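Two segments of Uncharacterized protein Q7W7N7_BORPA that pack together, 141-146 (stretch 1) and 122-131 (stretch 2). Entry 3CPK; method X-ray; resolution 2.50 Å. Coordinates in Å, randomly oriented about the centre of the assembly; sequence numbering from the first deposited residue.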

# COMPACT_ATOMS: atom_id res chain seq x y z
N VAL A 141 -1.86 -2.52 5.60
CA VAL A 141 -1.94 -1.22 4.93
C VAL A 141 -1.25 -1.43 3.59
O VAL A 141 -0.33 -2.25 3.49
CB VAL A 141 -1.15 -0.08 5.65
CG1 VAL A 141 -1.26 1.20 4.85
CG2 VAL A 141 -1.68 0.15 7.04
N VAL A 142 -1.68 -0.71 2.57
CA VAL A 142 -1.05 -0.83 1.28
C VAL A 142 -0.79 0.55 0.66
O VAL A 142 -1.62 1.45 0.76
CB VAL A 142 -1.89 -1.68 0.29
CG1 VAL A 142 -3.19 -0.97 -0.04
CG2 VAL A 142 -1.08 -1.96 -0.97
N ALA A 143 0.38 0.68 0.06
CA ALA A 143 0.81 1.90 -0.62
C ALA A 143 1.09 1.45 -2.06
O ALA A 143 1.83 0.50 -2.27
CB ALA A 143 2.08 2.44 0.02
N LEU A 144 0.49 2.15 -3.03
CA LEU A 144 0.63 1.79 -4.44
C LEU A 144 0.94 2.93 -5.40
O LEU A 144 0.26 3.97 -5.39
CB LEU A 144 -0.65 1.14 -4.94
CG LEU A 144 -1.34 0.04 -4.13
CD1 LEU A 144 -2.84 0.12 -4.38
CD2 LEU A 144 -0.79 -1.33 -4.51
N LEU A 145 1.94 2.72 -6.26
CA LEU A 145 2.33 3.66 -7.30
C LEU A 145 1.69 3.01 -8.53
O LEU A 145 2.02 1.89 -8.87
CB LEU A 145 3.85 3.69 -7.47
CG LEU A 145 4.71 4.13 -6.27
CD1 LEU A 145 6.11 3.55 -6.40
CD2 LEU A 145 4.75 5.66 -6.18
N PRO A 146 0.79 3.72 -9.22
CA PRO A 146 0.14 3.13 -10.39
C PRO A 146 1.01 3.02 -11.63
O PRO A 146 2.19 3.38 -11.60
CB PRO A 146 -1.06 4.05 -10.60
CG PRO A 146 -0.46 5.41 -10.28
CD PRO A 146 0.54 5.17 -9.13
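Stretch 2, residues 122-131: DTQAAARTYN

Stretch 2 packs as a helix, nearly antiparallel, across one face of the strand in stretch 1, through a small apolar contact fastened near the start of the helix by a single hydrogen bond. The chain is helical from T123 through N131 and continues in that form beyond the stretch, with D122 at the N-cap position. There the carboxylate of D122 accepts a weak capping bond from A125, 3.4 Å between A125 N and D122 OD2. The helix axis comes within 8.7 Å of the axis of strand 141-144, and the N-to-C directions differ by 162° (signed crossing angle -162°). Because the two run in opposite senses, the start of the helix lies over L144 and its later part over V142: the CA atoms of T123 and L144 are 5.9 Å apart, those of Y130 and V142 6.5 Å.

The alternation of the extended strand turns V142 and L144 toward the helix, while V141 and A143 point away. On the helix, T123, A126 and Y130 point toward the strand, at the three- and four-residue spacing that places side chains along one side. A126 offers only its CB methyl, and L144 CD2 lies 3.4 Å from A126 CB. The same leucine methyl reaches the helix backbone, 3.8 Å from L144 CD2 to T123 O and 3.6 Å from L144 CD2 to A127 N. Farther along, V142, with chi1 in p, sets CG1 obliquely against the ring of Y130, 3.5 Å from Y130 CD1, while V142 CG2 lies 4.4 Å from A126 CB.

The polar link forms at L145, next along the chain from L144: T123 OG1 donates to L145 O at 2.4 Å, a very short hydrogen bond. Together the two stretches bury 325 Å², both sides summed.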

# COMPACT_ATOMS: atom_id res chain seq x y z
N ASP A 122 5.60 -5.40 -7.50
CA ASP A 122 4.94 -4.63 -8.54
C ASP A 122 3.54 -4.33 -8.03
O ASP A 122 2.98 -5.09 -7.24
CB ASP A 122 4.89 -5.42 -9.85
CG ASP A 122 4.19 -6.73 -9.72
OD1 ASP A 122 4.77 -7.66 -9.12
OD2 ASP A 122 3.04 -6.84 -10.20
N THR A 123 2.98 -3.22 -8.49
CA THR A 123 1.66 -2.77 -8.08
C THR A 123 0.46 -3.70 -8.25
O THR A 123 -0.36 -3.79 -7.34
CB THR A 123 1.36 -1.41 -8.72
OG1 THR A 123 2.24 -0.43 -8.16
CG2 THR A 123 -0.07 -0.98 -8.44
N GLN A 124 0.33 -4.39 -9.38
CA GLN A 124 -0.83 -5.28 -9.54
C GLN A 124 -0.81 -6.40 -8.49
O GLN A 124 -1.86 -6.88 -8.06
CB GLN A 124 -0.89 -5.89 -10.95
CG GLN A 124 -0.58 -4.93 -12.11
CD GLN A 124 -1.51 -3.72 -12.21
OE1 GLN A 124 -2.73 -3.85 -12.35
NE2 GLN A 124 -0.92 -2.53 -12.16
N ALA A 125 0.37 -6.81 -8.06
CA ALA A 125 0.51 -7.85 -7.05
C ALA A 125 0.24 -7.29 -5.66
O ALA A 125 -0.40 -7.93 -4.83
CB ALA A 125 1.90 -8.47 -7.11
N ALA A 126 0.74 -6.08 -5.40
CA ALA A 126 0.52 -5.44 -4.11
C ALA A 126 -0.99 -5.35 -3.85
O ALA A 126 -1.48 -5.75 -2.80
CB ALA A 126 1.15 -4.05 -4.10
N ALA A 127 -1.70 -4.83 -4.84
CA ALA A 127 -3.15 -4.66 -4.78
C ALA A 127 -3.86 -5.98 -4.49
O ALA A 127 -4.74 -6.07 -3.63
CB ALA A 127 -3.65 -4.07 -6.10
N ARG A 128 -3.47 -7.00 -5.24
CA ARG A 128 -4.01 -8.34 -5.11
C ARG A 128 -3.61 -8.98 -3.78
O ARG A 128 -4.38 -9.71 -3.17
CB ARG A 128 -3.50 -9.14 -6.29
CG ARG A 128 -3.71 -10.63 -6.23
CD ARG A 128 -2.86 -11.24 -7.32
NE ARG A 128 -2.99 -10.45 -8.54
CZ ARG A 128 -1.97 -10.09 -9.33
NH1 ARG A 128 -0.73 -10.46 -9.03
NH2 ARG A 128 -2.20 -9.35 -10.41
N THR A 129 -2.39 -8.71 -3.33
CA THR A 129 -1.96 -9.27 -2.05
C THR A 129 -2.70 -8.57 -0.91
O THR A 129 -2.92 -9.15 0.16
CB THR A 129 -0.43 -9.15 -1.85
OG1 THR A 129 0.25 -9.87 -2.88
CG2 THR A 129 -0.03 -9.74 -0.54
N TYR A 130 -3.09 -7.33 -1.14
CA TYR A 130 -3.82 -6.56 -0.14
C TYR A 130 -5.21 -7.14 0.06
O TYR A 130 -5.66 -7.32 1.20
CB TYR A 130 -3.96 -5.09 -0.57
CG TYR A 130 -5.05 -4.38 0.18
CD1 TYR A 130 -4.81 -3.77 1.41
CD2 TYR A 130 -6.36 -4.39 -0.30
CE1 TYR A 130 -5.85 -3.19 2.14
CE2 TYR A 130 -7.40 -3.83 0.42
CZ TYR A 130 -7.14 -3.23 1.64
OH TYR A 130 -8.17 -2.71 2.37
N ASN A 131 -5.91 -7.41 -1.04
CA ASN A 131 -7.25 -7.97 -0.97
C ASN A 131 -7.22 -9.24 -0.15
O ASN A 131 -8.10 -9.48 0.68
CB ASN A 131 -7.79 -8.28 -2.37
CG ASN A 131 -8.36 -7.06 -3.09
OD1 ASN A 131 -8.65 -7.13 -4.29
ND2 ASN A 131 -8.54 -5.95 -2.37